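Local coordinates for terminal oxygenase component of carbazole 1,9a-dioxygenase (Nocardioides aromaticivorans, PDB 3GCF), which probably dihydroxylates carbazole at its angular position with molecular oxygen, taking electrons through a Rieske [2Fe-2S] cluster to a mononuclear iron(II) site, at residues W21-D32 with R370-R381. Numbering follows the deposited sequence.
Sequences WPRYLEATLGFD and RTLASERGRGVR
W21 lays one face of its indole over the aliphatic part of R370, whose CD stands 3.9 Å from the centroid of the five-membered ring. With CG wedged between the backbone N and the carbonyl carbon (chi1 43°), the ring lies along R370. R370 also presses CB onto a face of the Y24 ring; its extended chain packs in the corner between the two rings, and its guanidinium pairs with E357 and E182. Were W21 an alanine, the R370 methylenes would probably lose their cover on that side and be freer to shift. The two helices cross nearly at right angles, 84°, and come closest round S374. Here R23, bent at chi2 and chi3, sends NE to S374 O at 2.9 Å, while its backbone N makes a weak bond to S374 OG. F31 lies between A27 CB over one face and, over the other, the CA of side-chain-less G377. Beyond it, F31 and V380 form a weakly bonded antiparallel pairing, continued by L29 N to R381 O (2.9 Å) and R381 N to G30 O (3.1 Å). R381 NH2 makes a long, weak salt bridge to D32 OD2 (3.4 Å), and its NH1 pairs with E57. This packing joins residues just ahead of strand 34-40 to the last helix, 364-376, far from its own chain's irons, though R370 touches cluster-binding R78 of the second subunit. Acids thus answer R370 and R381, a main-chain carbonyl holds R23, and W21 NE1 is buried without a partner in the model.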
ATOM      1  N   TRP A  21      -4.594  20.489 -26.002  1.00 34.96           N
ATOM      2  CA  TRP A  21      -5.780  19.876 -25.401  1.00 30.80           C
ATOM      3  C   TRP A  21      -5.690  19.947 -23.877  1.00 27.40           C
ATOM      4  O   TRP A  21      -5.760  18.935 -23.187  1.00 27.55           O
ATOM      5  CB  TRP A  21      -5.917  18.423 -25.882  1.00 27.68           C
ATOM      6  CG  TRP A  21      -4.622  17.659 -25.901  1.00 25.17           C
ATOM      7  CD1 TRP A  21      -3.965  17.134 -24.829  1.00 27.01           C
ATOM      8  CD2 TRP A  21      -3.807  17.379 -27.047  1.00 23.81           C
ATOM      9  NE1 TRP A  21      -2.787  16.544 -25.233  1.00 25.23           N
ATOM     10  CE2 TRP A  21      -2.664  16.681 -26.589  1.00 24.44           C
ATOM     11  CE3 TRP A  21      -3.929  17.651 -28.414  1.00 21.73           C
ATOM     12  CZ2 TRP A  21      -1.648  16.251 -27.452  1.00 23.74           C
ATOM     13  CZ3 TRP A  21      -2.916  17.223 -29.272  1.00 23.51           C
ATOM     14  CH2 TRP A  21      -1.791  16.531 -28.786  1.00 20.88           C
ATOM     15  N   PRO A  22      -5.562  21.169 -23.337  1.00 25.30           N
ATOM     16  CA  PRO A  22      -5.453  21.430 -21.897  1.00 22.79           C
ATOM     17  C   PRO A  22      -6.561  20.872 -21.009  1.00 21.44           C
ATOM     18  O   PRO A  22      -6.283  20.284 -19.968  1.00 19.95           O
ATOM     19  CB  PRO A  22      -5.376  22.954 -21.831  1.00 21.91           C
ATOM     20  CG  PRO A  22      -6.199  23.377 -23.007  1.00 23.60           C
ATOM     21  CD  PRO A  22      -5.716  22.432 -24.081  1.00 22.91           C
ATOM     22  N   ARG A  23      -7.814  21.057 -21.411  1.00 20.07           N
ATOM     23  CA  ARG A  23      -8.920  20.566 -20.603  1.00 19.51           C
ATOM     24  C   ARG A  23      -9.012  19.044 -20.579  1.00 19.25           C
ATOM     25  O   ARG A  23      -9.587  18.464 -19.657  1.00 16.10           O
ATOM     26  CB  ARG A  23     -10.238  21.177 -21.078  1.00 19.84           C
ATOM     27  CG  ARG A  23     -10.341  22.679 -20.816  1.00 20.70           C
ATOM     28  CD  ARG A  23     -11.758  23.036 -20.415  1.00 23.42           C
ATOM     29  NE  ARG A  23     -12.681  22.483 -21.385  1.00 25.89           N
ATOM     30  CZ  ARG A  23     -13.907  22.056 -21.116  1.00 25.36           C
ATOM     31  NH1 ARG A  23     -14.395  22.110 -19.887  1.00 24.23           N
ATOM     32  NH2 ARG A  23     -14.640  21.558 -22.099  1.00 27.11           N
ATOM     33  N   TYR A  24      -8.440  18.403 -21.594  1.00 18.58           N
ATOM     34  CA  TYR A  24      -8.434  16.950 -21.661  1.00 16.88           C
ATOM     35  C   TYR A  24      -7.409  16.452 -20.647  1.00 16.61           C
ATOM     36  O   TYR A  24      -7.626  15.453 -19.961  1.00 16.58           O
ATOM     37  CB  TYR A  24      -8.039  16.482 -23.060  1.00 15.83           C
ATOM     38  CG  TYR A  24      -7.983  14.981 -23.209  1.00 14.24           C
ATOM     39  CD1 TYR A  24      -9.148  14.220 -23.241  1.00 13.92           C
ATOM     40  CD2 TYR A  24      -6.761  14.321 -23.338  1.00 13.85           C
ATOM     41  CE1 TYR A  24      -9.097  12.836 -23.408  1.00 15.35           C
ATOM     42  CE2 TYR A  24      -6.698  12.944 -23.502  1.00 11.76           C
ATOM     43  CZ  TYR A  24      -7.865  12.207 -23.542  1.00 15.03           C
ATOM     44  OH  TYR A  24      -7.805  10.847 -23.759  1.00 15.60           O
ATOM     45  N   LEU A  25      -6.288  17.158 -20.555  1.00 17.52           N
ATOM     46  CA  LEU A  25      -5.238  16.783 -19.615  1.00 19.55           C
ATOM     47  C   LEU A  25      -5.667  17.058 -18.186  1.00 19.68           C
ATOM     48  O   LEU A  25      -5.205  16.403 -17.254  1.00 20.67           O
ATOM     49  CB  LEU A  25      -3.948  17.549 -19.907  1.00 21.09           C
ATOM     50  CG  LEU A  25      -3.266  17.282 -21.247  1.00 23.63           C
ATOM     51  CD1 LEU A  25      -1.858  17.860 -21.193  1.00 25.25           C
ATOM     52  CD2 LEU A  25      -3.207  15.788 -21.527  1.00 22.59           C
ATOM     53  N   GLU A  26      -6.556  18.029 -18.016  1.00 19.79           N
ATOM     54  CA  GLU A  26      -7.048  18.394 -16.693  1.00 21.30           C
ATOM     55  C   GLU A  26      -8.119  17.437 -16.187  1.00 19.30           C
ATOM     56  O   GLU A  26      -8.264  17.246 -14.982  1.00 19.45           O
ATOM     57  CB  GLU A  26      -7.627  19.810 -16.719  1.00 24.32           C
ATOM     58  CG  GLU A  26      -6.603  20.915 -16.861  1.00 31.73           C
ATOM     59  CD  GLU A  26      -7.233  22.234 -17.284  1.00 36.24           C
ATOM     60  OE1 GLU A  26      -8.311  22.580 -16.750  1.00 37.45           O
ATOM     61  OE2 GLU A  26      -6.643  22.927 -18.145  1.00 39.47           O
ATOM     62  N   ALA A  27      -8.866  16.843 -17.112  1.00 17.47           N
ATOM     63  CA  ALA A  27      -9.954  15.932 -16.770  1.00 16.59           C
ATOM     64  C   ALA A  27      -9.473  14.569 -16.281  1.00 15.65           C
ATOM     65  O   ALA A  27      -9.928  13.525 -16.748  1.00 15.35           O
ATOM     66  CB  ALA A  27     -10.880  15.768 -17.974  1.00 16.03           C
ATOM     67  N   THR A  28      -8.554  14.588 -15.330  1.00 15.84           N
ATOM     68  CA  THR A  28      -8.006  13.365 -14.765  1.00 17.20           C
ATOM     69  C   THR A  28      -9.110  12.457 -14.235  1.00 17.09           C
ATOM     70  O   THR A  28      -9.025  11.235 -14.331  1.00 17.19           O
ATOM     71  CB  THR A  28      -7.058  13.689 -13.597  1.00 17.37           C
ATOM     72  OG1 THR A  28      -6.071  14.631 -14.032  1.00 20.41           O
ATOM     73  CG2 THR A  28      -6.366  12.432 -13.112  1.00 17.56           C
ATOM     74  N   LEU A  29     -10.149  13.065 -13.679  1.00 17.46           N
ATOM     75  CA  LEU A  29     -11.251  12.316 -13.095  1.00 16.86           C
ATOM     76  C   LEU A  29     -12.475  12.273 -14.008  1.00 17.27           C
ATOM     77  O   LEU A  29     -13.577  11.951 -13.565  1.00 16.12           O
ATOM     78  CB  LEU A  29     -11.597  12.930 -11.730  1.00 17.91           C
ATOM     79  CG  LEU A  29     -12.176  12.073 -10.599  1.00 18.67           C
ATOM     80  CD1 LEU A  29     -11.420  10.763 -10.475  1.00 17.84           C
ATOM     81  CD2 LEU A  29     -12.094  12.857  -9.287  1.00 17.77           C
ATOM     82  N   GLY A  30     -12.273  12.604 -15.284  1.00 17.13           N
ATOM     83  CA  GLY A  30     -13.357  12.551 -16.253  1.00 15.04           C
ATOM     84  C   GLY A  30     -14.073  13.846 -16.584  1.00 16.47           C
ATOM     85  O   GLY A  30     -13.810  14.896 -15.995  1.00 15.91           O
ATOM     86  N   PHE A  31     -14.976  13.766 -17.556  1.00 15.34           N
ATOM     87  CA  PHE A  31     -15.772  14.913 -17.965  1.00 15.46           C
ATOM     88  C   PHE A  31     -17.140  14.755 -17.326  1.00 17.10           C
ATOM     89  O   PHE A  31     -17.848  13.784 -17.597  1.00 15.83           O
ATOM     90  CB  PHE A  31     -15.931  14.959 -19.489  1.00 15.65           C
ATOM     91  CG  PHE A  31     -14.705  15.436 -20.218  1.00 16.67           C
ATOM     92  CD1 PHE A  31     -14.236  16.735 -20.043  1.00 17.33           C
ATOM     93  CD2 PHE A  31     -14.016  14.589 -21.074  1.00 17.11           C
ATOM     94  CE1 PHE A  31     -13.093  17.183 -20.715  1.00 16.19           C
ATOM     95  CE2 PHE A  31     -12.874  15.028 -21.750  1.00 17.79           C
ATOM     96  CZ  PHE A  31     -12.413  16.330 -21.567  1.00 15.11           C
ATOM     97  N   ASP A  32     -17.515  15.689 -16.459  1.00 18.94           N
ATOM     98  CA  ASP A  32     -18.822  15.593 -15.830  1.00 19.94           C
ATOM     99  C   ASP A  32     -19.828  16.456 -16.593  1.00 20.60           C
ATOM    100  O   ASP A  32     -19.472  17.116 -17.580  1.00 18.92           O
ATOM    101  CB  ASP A  32     -18.746  15.947 -14.336  1.00 22.28           C
ATOM    102  CG  ASP A  32     -18.288  17.367 -14.080  1.00 24.92           C
ATOM    103  OD1 ASP A  32     -17.453  17.886 -14.846  1.00 26.35           O
ATOM    104  OD2 ASP A  32     -18.756  17.956 -13.085  1.00 29.18           O
ATOM    105  N   ARG A 370      -8.606  14.035 -28.548  1.00 13.56           N
ATOM    106  CA  ARG A 370      -8.184  14.822 -27.393  1.00 14.82           C
ATOM    107  C   ARG A 370      -8.585  16.275 -27.573  1.00 15.59           C
ATOM    108  O   ARG A 370      -9.061  16.919 -26.639  1.00 17.13           O
ATOM    109  CB  ARG A 370      -6.669  14.750 -27.212  1.00 13.98           C
ATOM    110  CG  ARG A 370      -6.145  13.378 -26.851  1.00 13.83           C
ATOM    111  CD  ARG A 370      -4.633  13.409 -26.756  1.00 13.31           C
ATOM    112  NE  ARG A 370      -4.084  12.138 -26.298  1.00 13.51           N
ATOM    113  CZ  ARG A 370      -2.787  11.853 -26.286  1.00 14.01           C
ATOM    114  NH1 ARG A 370      -1.911  12.750 -26.712  1.00 14.71           N
ATOM    115  NH2 ARG A 370      -2.365  10.679 -25.841  1.00 14.73           N
ATOM    116  N   THR A 371      -8.379  16.779 -28.786  1.00 16.43           N
ATOM    117  CA  THR A 371      -8.696  18.156 -29.133  1.00 15.82           C
ATOM    118  C   THR A 371     -10.188  18.425 -29.005  1.00 15.95           C
ATOM    119  O   THR A 371     -10.602  19.402 -28.383  1.00 15.62           O
ATOM    120  CB  THR A 371      -8.257  18.457 -30.571  1.00 16.49           C
ATOM    121  OG1 THR A 371      -6.847  18.258 -30.678  1.00 16.96           O
ATOM    122  CG2 THR A 371      -8.595  19.893 -30.955  1.00 16.35           C
ATOM    123  N   LEU A 372     -10.990  17.550 -29.594  1.00 14.56           N
ATOM    124  CA  LEU A 372     -12.437  17.697 -29.539  1.00 15.67           C
ATOM    125  C   LEU A 372     -12.948  17.610 -28.100  1.00 15.44           C
ATOM    126  O   LEU A 372     -13.851  18.348 -27.711  1.00 15.80           O
ATOM    127  CB  LEU A 372     -13.102  16.616 -30.387  1.00 15.57           C
ATOM    128  CG  LEU A 372     -14.632  16.625 -30.389  1.00 18.41           C
ATOM    129  CD1 LEU A 372     -15.140  17.840 -31.163  1.00 17.80           C
ATOM    130  CD2 LEU A 372     -15.145  15.337 -31.014  1.00 16.32           C
ATOM    131  N   ALA A 373     -12.367  16.709 -27.316  1.00 15.29           N
ATOM    132  CA  ALA A 373     -12.774  16.525 -25.926  1.00 15.77           C
ATOM    133  C   ALA A 373     -12.386  17.731 -25.073  1.00 16.17           C
ATOM    134  O   ALA A 373     -13.152  18.173 -24.220  1.00 16.12           O
ATOM    135  CB  ALA A 373     -12.146  15.257 -25.362  1.00 13.55           C
ATOM    136  N   SER A 374     -11.192  18.257 -25.307  1.00 16.19           N
ATOM    137  CA  SER A 374     -10.720  19.414 -24.567  1.00 18.10           C
ATOM    138  C   SER A 374     -11.620  20.614 -24.853  1.00 20.22           C
ATOM    139  O   SER A 374     -11.907  21.408 -23.957  1.00 22.05           O
ATOM    140  CB  SER A 374      -9.279  19.733 -24.969  1.00 17.35           C
ATOM    141  OG  SER A 374      -8.791  20.877 -24.293  1.00 18.63           O
ATOM    142  N   GLU A 375     -12.081  20.730 -26.094  1.00 20.57           N
ATOM    143  CA  GLU A 375     -12.943  21.843 -26.491  1.00 21.94           C
ATOM    144  C   GLU A 375     -14.427  21.642 -26.198  1.00 21.37           C
ATOM    145  O   GLU A 375     -15.146  22.614 -25.982  1.00 22.16           O
ATOM    146  CB  GLU A 375     -12.808  22.123 -27.993  1.00 22.04           C
ATOM    147  CG  GLU A 375     -11.389  22.246 -28.507  1.00 27.30           C
ATOM    148  CD  GLU A 375     -11.335  22.399 -30.022  1.00 31.79           C
ATOM    149  OE1 GLU A 375     -12.113  21.706 -30.723  1.00 33.74           O
ATOM    150  OE2 GLU A 375     -10.507  23.200 -30.513  1.00 31.33           O
ATOM    151  N   ARG A 376     -14.894  20.398 -26.184  1.00 20.91           N
ATOM    152  CA  ARG A 376     -16.317  20.157 -25.973  1.00 21.78           C
ATOM    153  C   ARG A 376     -16.754  19.454 -24.693  1.00 21.96           C
ATOM    154  O   ARG A 376     -17.953  19.375 -24.423  1.00 20.54           O
ATOM    155  CB  ARG A 376     -16.881  19.400 -27.175  1.00 23.55           C
ATOM    156  CG  ARG A 376     -16.580  20.048 -28.512  1.00 27.75           C
ATOM    157  CD  ARG A 376     -17.390  21.314 -28.728  1.00 30.41           C
ATOM    158  NE  ARG A 376     -16.993  21.981 -29.963  1.00 36.42           N
ATOM    159  CZ  ARG A 376     -17.649  22.997 -30.517  1.00 40.28           C
ATOM    160  NH1 ARG A 376     -18.753  23.472 -29.950  1.00 40.78           N
ATOM    161  NH2 ARG A 376     -17.198  23.544 -31.640  1.00 40.91           N
ATOM    162  N   GLY A 377     -15.812  18.919 -23.920  1.00 20.80           N
ATOM    163  CA  GLY A 377     -16.202  18.269 -22.678  1.00 21.45           C
ATOM    164  C   GLY A 377     -17.021  19.283 -21.900  1.00 21.22           C
ATOM    165  O   GLY A 377     -16.550  20.388 -21.665  1.00 22.18           O
ATOM    166  N   ARG A 378     -18.242  18.935 -21.508  1.00 22.38           N
ATOM    167  CA  ARG A 378     -19.096  19.882 -20.793  1.00 23.04           C
ATOM    168  C   ARG A 378     -18.565  20.355 -19.447  1.00 24.10           C
ATOM    169  O   ARG A 378     -18.800  21.494 -19.052  1.00 28.04           O
ATOM    170  CB  ARG A 378     -20.496  19.303 -20.610  1.00 22.32           C
ATOM    171  CG  ARG A 378     -21.346  19.322 -21.871  1.00 22.95           C
ATOM    172  CD  ARG A 378     -22.589  18.498 -21.638  1.00 25.45           C
ATOM    173  NE  ARG A 378     -23.426  18.342 -22.820  1.00 24.83           N
ATOM    174  CZ  ARG A 378     -24.363  19.205 -23.195  1.00 25.63           C
ATOM    175  NH1 ARG A 378     -24.584  20.303 -22.483  1.00 25.37           N
ATOM    176  NH2 ARG A 378     -25.101  18.951 -24.263  1.00 25.23           N
ATOM    177  N   GLY A 379     -17.855  19.489 -18.738  1.00 23.63           N
ATOM    178  CA  GLY A 379     -17.317  19.883 -17.451  1.00 21.81           C
ATOM    179  C   GLY A 379     -16.070  19.098 -17.120  1.00 22.89           C
ATOM    180  O   GLY A 379     -15.984  17.907 -17.422  1.00 23.87           O
ATOM    181  N   VAL A 380     -15.101  19.758 -16.502  1.00 21.97           N
ATOM    182  CA  VAL A 380     -13.860  19.097 -16.137  1.00 22.78           C
ATOM    183  C   VAL A 380     -13.802  18.778 -14.651  1.00 25.27           C
ATOM    184  O   VAL A 380     -14.072  19.631 -13.803  1.00 25.75           O
ATOM    185  CB  VAL A 380     -12.633  19.964 -16.498  1.00 22.04           C
ATOM    186  CG1 VAL A 380     -11.365  19.331 -15.941  1.00 19.92           C
ATOM    187  CG2 VAL A 380     -12.529  20.112 -18.009  1.00 21.07           C
ATOM    188  N   ARG A 381     -13.459  17.535 -14.343  1.00 26.44           N
ATOM    189  CA  ARG A 381     -13.331  17.107 -12.963  1.00 27.48           C
ATOM    190  C   ARG A 381     -11.896  16.611 -12.810  1.00 28.99           C
ATOM    191  O   ARG A 381     -11.516  15.583 -13.376  1.00 27.39           O
ATOM    192  CB  ARG A 381     -14.334  15.998 -12.652  1.00 27.92           C
ATOM    193  CG  ARG A 381     -14.340  15.590 -11.195  1.00 28.90           C
ATOM    194  CD  ARG A 381     -15.554  14.748 -10.852  1.00 28.64           C
ATOM    195  NE  ARG A 381     -16.794  15.521 -10.854  1.00 25.76           N
ATOM    196  CZ  ARG A 381     -17.965  15.037 -10.444  1.00 26.30           C
ATOM    197  NH1 ARG A 381     -18.046  13.786 -10.004  1.00 24.37           N
ATOM    198  NH2 ARG A 381     -19.053  15.796 -10.470  1.00 26.61           N
TER
HETATM  199  O   HOH W   1     -17.133  20.706 -13.753  1.00 41.51           O
HETATM  200  O   HOH W   2     -16.320  19.322 -11.553  1.00 41.88           O